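Local coordinates for (R)-specific enoyl-CoA hydratase (Pseudomonas aeruginosa, PDB 5CPG), which catalyses the reversible hydration of trans-2-enoyl-CoA thioesters to (R)-3-hydroxyacyl-CoA, at residues Leu43-Ala48 / Lys54-His59; Arg119-Asn122 / Lys126-Val129; Pro110-Arg115 / Ala137-Leu142. All blocks are in the same frame, centred on the assembly; numbering follows the deposited sequence.

How the contacts relate
Contact 2 lies nearest the centre of the chain and is partly buried, whereas contact 1 is a surface contact and contact 3 a partly buried one where strand 113-121 begins and 127-136 ends, on the side of the chain's centre away from contact 1. Contacts 2 and 3 share strand 113-121 and are about 26 Å apart between centres; 119-122/126-129 is nested inside the loop closed by 110-115/137-142. Backbone hydrogen bonds and valines dominate contact 2. Contact 3 combines one backbone bond with an asparagine-glutamate bond and a small apolar touch. Contact 1 involves no strand: an arginine of a loop, helped by A48 against the loop backbone, meets the start of helix 45-49.

Contact 1 (Leu43-Ala48 / Lys54-His59); sequences LDAAYA and KERIAH
The guanidinium group of R56 carries A45 CB over one face, 3.7 Å above the plane and offset toward its rim, while L43 O approaches obliquely. NH1 donates to this carbonyl (R56 NH1 to L43 O, 3.2 Å), a bent bond with an N-H...O angle of 140° and the donor well above the carbonyl plane. An extended chi2 carries R56 CD to within 3.4 Å of L43 C, and the bend at chi3 (-69°) then turns the guanidinium toward A45 CB and L43 O. At the root of the same side chain, A48 CB rests against the E55-R56 peptide, 3.4 Å from R56 N, and also touches R56 CG. The helix met here starts with a cap: D44 OD1 accepts from Y47 N (2.9 Å), a nearly straight bond at 167°. L43 packs on Q29 and A32, and R56 on L28, of helix 25-35. These loops probably belong to the overhang that distinguishes (R)-hydratases from simpler hot dog proteins. R56 NH1 is shared between L43 O and a salt bridge to E25, which probably limits rotation of the group and ties loop 54-59 to the start of helix 45-49 and to helix 25-35.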
loop_
_atom_site.group_PDB
_atom_site.type_symbol
_atom_site.label_atom_id
_atom_site.label_comp_id
_atom_site.label_asym_id
_atom_site.label_seq_id
_atom_site.Cartn_x
_atom_site.Cartn_y
_atom_site.Cartn_z
ATOM N N LEU A 43 6.468 8.783 12.869
ATOM C CA LEU A 43 6.363 8.100 14.140
ATOM C C LEU A 43 6.683 8.926 15.376
ATOM O O LEU A 43 6.063 8.734 16.395
ATOM C CB LEU A 43 7.276 6.863 14.152
ATOM C CG LEU A 43 6.790 5.723 13.224
ATOM C CD1 LEU A 43 7.819 4.596 13.131
ATOM C CD2 LEU A 43 5.440 5.171 13.682
ATOM N N ASP A 44 7.672 9.799 15.264
ATOM C CA ASP A 44 8.295 10.509 16.398
ATOM C C ASP A 44 7.805 11.947 16.434
ATOM O O ASP A 44 8.164 12.730 15.584
ATOM C CB ASP A 44 9.832 10.451 16.245
ATOM C CG ASP A 44 10.585 11.023 17.452
ATOM O OD1 ASP A 44 10.103 11.980 18.078
ATOM O OD2 ASP A 44 11.689 10.528 17.750
ATOM N N ALA A 45 6.941 12.275 17.398
ATOM C CA ALA A 45 6.326 13.594 17.419
ATOM C C ALA A 45 7.380 14.694 17.662
ATOM O O ALA A 45 7.339 15.757 17.063
ATOM C CB ALA A 45 5.231 13.658 18.504
ATOM N N ALA A 46 8.329 14.392 18.531
ATOM C CA ALA A 46 9.398 15.345 18.780
ATOM C C ALA A 46 10.216 15.612 17.527
ATOM O O ALA A 46 10.566 16.764 17.223
ATOM C CB ALA A 46 10.283 14.852 19.899
ATOM N N TYR A 47 10.530 14.549 16.793
ATOM C CA TYR A 47 11.194 14.738 15.515
ATOM C C TYR A 47 10.334 15.519 14.529
ATOM O O TYR A 47 10.809 16.418 13.845
ATOM C CB TYR A 47 11.584 13.379 14.897
ATOM C CG TYR A 47 12.261 13.556 13.564
ATOM C CD1 TYR A 47 13.637 13.796 13.492
ATOM C CD2 TYR A 47 11.538 13.521 12.371
ATOM C CE1 TYR A 47 14.262 13.972 12.264
ATOM C CE2 TYR A 47 12.141 13.735 11.164
ATOM C CZ TYR A 47 13.508 13.953 11.114
ATOM O OH TYR A 47 14.105 14.131 9.900
ATOM N N ALA A 48 9.055 15.165 14.415
ATOM C CA ALA A 48 8.253 15.765 13.367
ATOM C C ALA A 48 8.107 17.247 13.659
ATOM O O ALA A 48 7.955 18.038 12.761
ATOM C CB ALA A 48 6.873 15.077 13.272
ATOM N N LYS A 54 5.706 20.357 11.000
ATOM C CA LYS A 54 5.420 20.700 12.402
ATOM C C LYS A 54 4.696 19.627 13.198
ATOM O O LYS A 54 4.454 19.797 14.389
ATOM C CB LYS A 54 4.596 22.010 12.487
ATOM C CG LYS A 54 5.258 23.175 11.792
ATOM C CD LYS A 54 6.557 23.542 12.456
ATOM C CE LYS A 54 7.150 24.748 11.748
ATOM N NZ LYS A 54 8.388 25.279 12.422
ATOM N N GLU A 55 4.357 18.520 12.542
ATOM C CA GLU A 55 3.665 17.425 13.168
ATOM C C GLU A 55 3.871 16.208 12.279
ATOM O O GLU A 55 4.399 16.336 11.162
ATOM C CB GLU A 55 2.157 17.717 13.303
ATOM C CG GLU A 55 1.551 17.921 11.916
ATOM C CD GLU A 55 0.071 18.331 11.934
ATOM O OE1 GLU A 55 -0.493 18.544 13.023
ATOM O OE2 GLU A 55 -0.519 18.444 10.843
ATOM N N ARG A 56 3.477 15.033 12.760
ATOM C CA ARG A 56 3.708 13.815 11.981
ATOM C C ARG A 56 2.799 13.762 10.743
ATOM O O ARG A 56 1.710 14.320 10.715
ATOM C CB ARG A 56 3.510 12.591 12.854
ATOM C CG ARG A 56 4.670 12.318 13.836
ATOM C CD ARG A 56 4.271 11.269 14.842
ATOM N NE ARG A 56 3.254 11.783 15.749
ATOM C CZ ARG A 56 2.733 11.082 16.739
ATOM N NH1 ARG A 56 3.123 9.830 16.942
ATOM N NH2 ARG A 56 1.807 11.620 17.521
ATOM N N ILE A 57 3.261 13.066 9.714
ATOM C CA ILE A 57 2.465 12.914 8.490
ATOM C C ILE A 57 2.339 11.411 8.160
ATOM O O ILE A 57 3.150 10.599 8.600
ATOM C CB ILE A 57 3.088 13.667 7.281
ATOM C CG1 ILE A 57 4.409 13.040 6.860
ATOM C CG2 ILE A 57 3.336 15.140 7.617
ATOM C CD1 ILE A 57 4.997 13.673 5.626
ATOM N N ALA A 58 1.340 11.075 7.350
ATOM C CA ALA A 58 1.092 9.670 7.003
ATOM C C ALA A 58 2.031 9.260 5.892
ATOM O O ALA A 58 2.516 10.102 5.125
ATOM C CB ALA A 58 -0.365 9.484 6.556
ATOM N N HIS A 59 2.291 7.968 5.803
ATOM C CA HIS A 59 2.997 7.433 4.639
ATOM C C HIS A 59 2.147 7.621 3.402
ATOM O O HIS A 59 0.950 7.364 3.425
ATOM C CB HIS A 59 3.289 5.949 4.847
ATOM C CG HIS A 59 3.958 5.630 6.156
ATOM N ND1 HIS A 59 3.281 5.582 7.352
ATOM C CD2 HIS A 59 5.232 5.264 6.425
ATOM C CE1 HIS A 59 4.121 5.215 8.317
ATOM N NE2 HIS A 59 5.311 5.013 7.773
#

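Contact 2 (Arg119-Asn122 / Lys126-Val129); sequences RVFN and KQVV
F121 crosses Q127 at a slant, with CD2 3.5 Å from Q127 CA and CE2 3.6 Å from Q127 CB; ring and amide planes are 35° apart. With CG anti to the backbone N (chi1 -174°) and the chain straight beyond it, Q127 carries NE2 past R119 CB at 3.5 Å to donate to V129 O. That oxygen also accepts from V120 N (3.0 Å, N-H...O angle 161°), the two donors arriving from opposite faces of its carbonyl plane. The R119 guanidinium leads off to salt bridges with E102 and E104. V120 O is shared as well, taking a short bond from V128 N (2.7 Å) and a weak one from V129 N. The V120 side chain meets both valines, with CG1 against V128 CG2 at 3.5 Å and CG2 against V129 CB; V120 and V129 lie side by side, and both pack against S63 and I67 of helix 62-73. Nearer the turn, N122 N donates to K126 O, and N122 OD1 accepts from K126 N (3.1 Å) and from A124 N, pinning the loop between the strands. With V128 and V129 both facing V120, this is a classic beta bulge in the hairpin 113-121/127-136, within the antiparallel sheet that wraps the long helix of the hot dog fold.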
loop_
_atom_site.group_PDB
_atom_site.type_symbol
_atom_site.label_atom_id
_atom_site.label_comp_id
_atom_site.label_asym_id
_atom_site.label_seq_id
_atom_site.Cartn_x
_atom_site.Cartn_y
_atom_site.Cartn_z
ATOM N N ARG A 119 -9.755 7.653 -6.428
ATOM C CA ARG A 119 -9.342 8.983 -6.008
ATOM C C ARG A 119 -9.429 9.073 -4.495
ATOM O O ARG A 119 -10.292 8.411 -3.904
ATOM C CB ARG A 119 -10.246 10.065 -6.635
ATOM C CG ARG A 119 -10.409 9.897 -8.169
ATOM C CD ARG A 119 -11.634 10.657 -8.696
ATOM N NE ARG A 119 -11.863 10.354 -10.130
ATOM C CZ ARG A 119 -13.007 9.911 -10.651
ATOM N NH1 ARG A 119 -14.092 9.741 -9.903
ATOM N NH2 ARG A 119 -13.082 9.681 -11.957
ATOM N N VAL A 120 -8.575 9.887 -3.897
ATOM C CA VAL A 120 -8.626 10.062 -2.436
ATOM C C VAL A 120 -8.626 11.551 -2.147
ATOM O O VAL A 120 -7.810 12.306 -2.681
ATOM C CB VAL A 120 -7.423 9.422 -1.689
ATOM C CG1 VAL A 120 -7.649 9.535 -0.159
ATOM C CG2 VAL A 120 -7.260 7.973 -2.089
ATOM N N PHE A 121 -9.550 11.953 -1.274
ATOM C CA PHE A 121 -9.694 13.352 -0.872
ATOM C C PHE A 121 -9.572 13.494 0.618
ATOM O O PHE A 121 -9.958 12.593 1.349
ATOM C CB PHE A 121 -11.061 13.905 -1.293
ATOM C CG PHE A 121 -11.301 13.846 -2.768
ATOM C CD1 PHE A 121 -11.879 12.726 -3.308
ATOM C CD2 PHE A 121 -10.899 14.882 -3.599
ATOM C CE1 PHE A 121 -12.103 12.611 -4.693
ATOM C CE2 PHE A 121 -11.125 14.789 -5.017
ATOM C CZ PHE A 121 -11.723 13.655 -5.539
ATOM N N ASN A 122 -9.096 14.646 1.051
ATOM C CA ASN A 122 -9.017 14.913 2.478
ATOM C C ASN A 122 -10.240 15.703 2.929
ATOM O O ASN A 122 -11.148 15.986 2.140
ATOM C CB ASN A 122 -7.720 15.640 2.845
ATOM C CG ASN A 122 -7.601 17.043 2.229
ATOM O OD1 ASN A 122 -8.586 17.646 1.824
ATOM N ND2 ASN A 122 -6.382 17.558 2.166
ATOM N N LYS A 126 -9.695 18.549 -0.884
ATOM C CA LYS A 126 -8.534 18.588 -1.760
ATOM C C LYS A 126 -8.157 17.150 -2.146
ATOM O O LYS A 126 -8.159 16.272 -1.298
ATOM C CB LYS A 126 -7.365 19.270 -1.064
ATOM C CG LYS A 126 -7.615 20.762 -0.845
ATOM C CD LYS A 126 -7.504 21.510 -2.171
ATOM C CE LYS A 126 -7.728 23.018 -1.998
ATOM N NZ LYS A 126 -9.165 23.433 -1.926
ATOM N N GLN A 127 -7.821 16.904 -3.401
ATOM C CA GLN A 127 -7.423 15.532 -3.778
ATOM C C GLN A 127 -5.981 15.222 -3.322
ATOM O O GLN A 127 -5.049 15.970 -3.589
ATOM C CB GLN A 127 -7.590 15.346 -5.297
ATOM C CG GLN A 127 -7.346 13.911 -5.768
ATOM C CD GLN A 127 -7.846 13.687 -7.185
ATOM O OE1 GLN A 127 -8.230 14.626 -7.855
ATOM N NE2 GLN A 127 -7.864 12.440 -7.629
ATOM N N VAL A 128 -5.788 14.110 -2.617
ATOM C CA VAL A 128 -4.451 13.749 -2.161
ATOM C C VAL A 128 -3.821 12.643 -3.015
ATOM O O VAL A 128 -2.616 12.553 -3.113
ATOM C CB VAL A 128 -4.462 13.347 -0.689
ATOM C CG1 VAL A 128 -4.938 14.521 0.154
ATOM C CG2 VAL A 128 -5.333 12.157 -0.447
ATOM N N VAL A 129 -4.654 11.864 -3.672
ATOM C CA VAL A 129 -4.184 10.795 -4.568
ATOM C C VAL A 129 -5.113 10.686 -5.755
ATOM O O VAL A 129 -6.330 10.764 -5.625
ATOM C CB VAL A 129 -4.104 9.396 -3.827
ATOM C CG1 VAL A 129 -3.890 8.247 -4.808
ATOM C CG2 VAL A 129 -3.021 9.413 -2.843
#

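Contact 3 (Pro110-Arg115 / Ala137-Leu142); sequences PKNRVR and APEEKL
A type I' turn from P110 to R113, with K111 and N112 at its corners, links strands 98-109 and 113-121, and its third residue, N112, meets the chain leaving strand 127-136. K111 and N112 both have left-handed backbone conformations, with positive phi, as this tight hairpin turn requires. N112 O accepts from A137 N at 2.8 Å, a bond of 158° that lies nearly along the C=O axis and continues the antiparallel pairing of 113-121 with 127-136, where V114 bonds to I135 through the backbone. Two residues further along the chain from N112, V114 CG2 touches A137 CB at 3.9 Å, a small apolar contact beside the polar one. N112 CB is directed toward 137-142, and ND2 donates to E139 OE1 (3.2 Å). The two side chains cross at about a right angle, with amide and carboxylate planes 62° apart, and the amide nitrogen meets OE1 from above the carboxylate plane. E139 reaches it by keeping CG anti to the backbone N (chi1 177°) and then bending at chi2, which turns a face of the carboxylate to N112 ND2; E139 CB lies 3.7 Å from N112 ND2. Within the turn, R113 NH2 binds P110 O at 3.2 Å, while R113 NE forms a salt bridge with E134. Beyond E139 the chain is fastened by N5, which bonds to E140 O and to L142. The backbone bond thus fixes the end of the sheet, whereas the asparagine-glutamate bond, made by an exposed carboxylate with its acceptor met from above, is probably the more easily exchanged for water.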
loop_
_atom_site.group_PDB
_atom_site.type_symbol
_atom_site.label_atom_id
_atom_site.label_comp_id
_atom_site.label_asym_id
_atom_site.label_seq_id
_atom_site.Cartn_x
_atom_site.Cartn_y
_atom_site.Cartn_z
ATOM N N PRO A 110 -13.195 -7.099 -21.475
ATOM C CA PRO A 110 -13.326 -8.558 -21.577
ATOM C C PRO A 110 -12.688 -9.290 -20.399
ATOM O O PRO A 110 -11.884 -8.714 -19.666
ATOM C CB PRO A 110 -12.593 -8.888 -22.879
ATOM C CG PRO A 110 -12.720 -7.602 -23.707
ATOM C CD PRO A 110 -12.619 -6.495 -22.693
ATOM N N LYS A 111 -13.044 -10.553 -20.256
ATOM C CA LYS A 111 -12.611 -11.420 -19.153
ATOM C C LYS A 111 -13.020 -10.892 -17.776
ATOM O O LYS A 111 -12.271 -11.056 -16.799
ATOM C CB LYS A 111 -11.111 -11.624 -19.175
ATOM C CG LYS A 111 -10.588 -12.207 -20.476
ATOM C CD LYS A 111 -9.053 -12.130 -20.513
ATOM C CE LYS A 111 -8.508 -12.338 -21.930
ATOM N NZ LYS A 111 -7.104 -11.843 -22.062
ATOM N N ASN A 112 -14.191 -10.275 -17.713
ATOM C CA ASN A 112 -14.752 -9.770 -16.464
ATOM C C ASN A 112 -13.927 -8.647 -15.849
ATOM O O ASN A 112 -14.016 -8.380 -14.646
ATOM C CB ASN A 112 -14.902 -10.901 -15.437
ATOM C CG ASN A 112 -16.176 -11.653 -15.593
ATOM O OD1 ASN A 112 -17.011 -11.307 -16.428
ATOM N ND2 ASN A 112 -16.357 -12.684 -14.777
ATOM N N ARG A 113 -13.174 -7.953 -16.681
ATOM C CA ARG A 113 -12.246 -6.963 -16.179
ATOM C C ARG A 113 -12.883 -5.601 -16.108
ATOM O O ARG A 113 -13.802 -5.280 -16.877
ATOM C CB ARG A 113 -11.000 -6.937 -17.039
ATOM C CG ARG A 113 -10.088 -8.140 -16.742
ATOM C CD ARG A 113 -9.040 -8.378 -17.833
ATOM N NE ARG A 113 -8.269 -7.197 -18.194
ATOM C CZ ARG A 113 -8.422 -6.517 -19.340
ATOM N NH1 ARG A 113 -7.662 -5.451 -19.613
ATOM N NH2 ARG A 113 -9.344 -6.895 -20.224
ATOM N N VAL A 114 -12.411 -4.809 -15.146
ATOM C CA VAL A 114 -12.959 -3.475 -14.907
ATOM C C VAL A 114 -11.822 -2.515 -14.664
ATOM O O VAL A 114 -10.824 -2.888 -14.037
ATOM C CB VAL A 114 -13.923 -3.490 -13.713
ATOM C CG1 VAL A 114 -14.416 -2.097 -13.357
ATOM C CG2 VAL A 114 -15.122 -4.393 -13.977
ATOM N N ARG A 115 -11.907 -1.319 -15.257
ATOM C CA ARG A 115 -11.017 -0.221 -14.939
ATOM C C ARG A 115 -11.760 0.723 -13.991
ATOM O O ARG A 115 -12.874 1.140 -14.280
ATOM C CB ARG A 115 -10.563 0.497 -16.231
ATOM C CG ARG A 115 -9.725 1.715 -16.014
ATOM C CD ARG A 115 -9.063 2.240 -17.291
ATOM N NE ARG A 115 -8.041 1.302 -17.738
ATOM C CZ ARG A 115 -8.140 0.551 -18.831
ATOM N NH1 ARG A 115 -7.155 -0.285 -19.142
ATOM N NH2 ARG A 115 -9.214 0.648 -19.612
ATOM N N ALA A 137 -13.611 -8.424 -11.869
ATOM C CA ALA A 137 -14.728 -8.346 -10.947
ATOM C C ALA A 137 -15.292 -9.740 -10.744
ATOM O O ALA A 137 -15.050 -10.632 -11.567
ATOM C CB ALA A 137 -15.821 -7.381 -11.509
ATOM N N PRO A 138 -16.050 -9.937 -9.661
ATOM C CA PRO A 138 -16.588 -11.259 -9.336
ATOM C C PRO A 138 -17.605 -11.680 -10.386
ATOM O O PRO A 138 -18.349 -10.826 -10.850
ATOM C CB PRO A 138 -17.274 -11.052 -7.978
ATOM C CG PRO A 138 -16.722 -9.788 -7.438
ATOM C CD PRO A 138 -16.377 -8.938 -8.627
ATOM N N GLU A 139 -17.603 -12.951 -10.763
ATOM C CA GLU A 139 -18.597 -13.479 -11.697
ATOM C C GLU A 139 -19.948 -13.667 -11.012
ATOM O O GLU A 139 -20.981 -13.361 -11.592
ATOM C CB GLU A 139 -18.117 -14.800 -12.295
ATOM C CG GLU A 139 -19.123 -15.480 -13.231
ATOM C CD GLU A 139 -19.293 -14.768 -14.573
ATOM O OE1 GLU A 139 -18.444 -14.963 -15.473
ATOM O OE2 GLU A 139 -20.287 -14.028 -14.734
ATOM N N GLU A 140 -19.945 -14.146 -9.773
ATOM C CA GLU A 140 -21.202 -14.503 -9.099
ATOM C C GLU A 140 -21.469 -13.659 -7.861
ATOM O O GLU A 140 -20.546 -13.080 -7.256
ATOM C CB GLU A 140 -21.196 -15.976 -8.712
ATOM C CG GLU A 140 -20.258 -16.298 -7.553
ATOM C CD GLU A 140 -18.786 -16.392 -7.963
ATOM O OE1 GLU A 140 -18.461 -16.135 -9.147
ATOM O OE2 GLU A 140 -17.950 -16.717 -7.088
ATOM N N LYS A 141 -22.742 -13.565 -7.496
ATOM C CA LYS A 141 -23.146 -12.777 -6.343
ATOM C C LYS A 141 -22.654 -13.481 -5.094
ATOM O O LYS A 141 -22.647 -14.716 -5.023
ATOM C CB LYS A 141 -24.659 -12.601 -6.299
ATOM C CG LYS A 141 -25.164 -11.606 -5.261
ATOM C CD LYS A 141 -24.790 -10.173 -5.606
ATOM C CE LYS A 141 -25.491 -9.173 -4.700
ATOM N NZ LYS A 141 -25.254 -7.775 -5.190
ATOM N N LEU A 142 -22.235 -12.688 -4.112
ATOM C CA LEU A 142 -21.545 -13.210 -2.945
ATOM C C LEU A 142 -21.891 -12.423 -1.708
ATOM O O LEU A 142 -22.064 -11.203 -1.762
ATOM C CB LEU A 142 -20.046 -13.172 -3.159
ATOM C CG LEU A 142 -19.366 -14.428 -3.644
ATOM C CD1 LEU A 142 -17.984 -14.051 -4.138
ATOM C CD2 LEU A 142 -19.288 -15.382 -2.480
#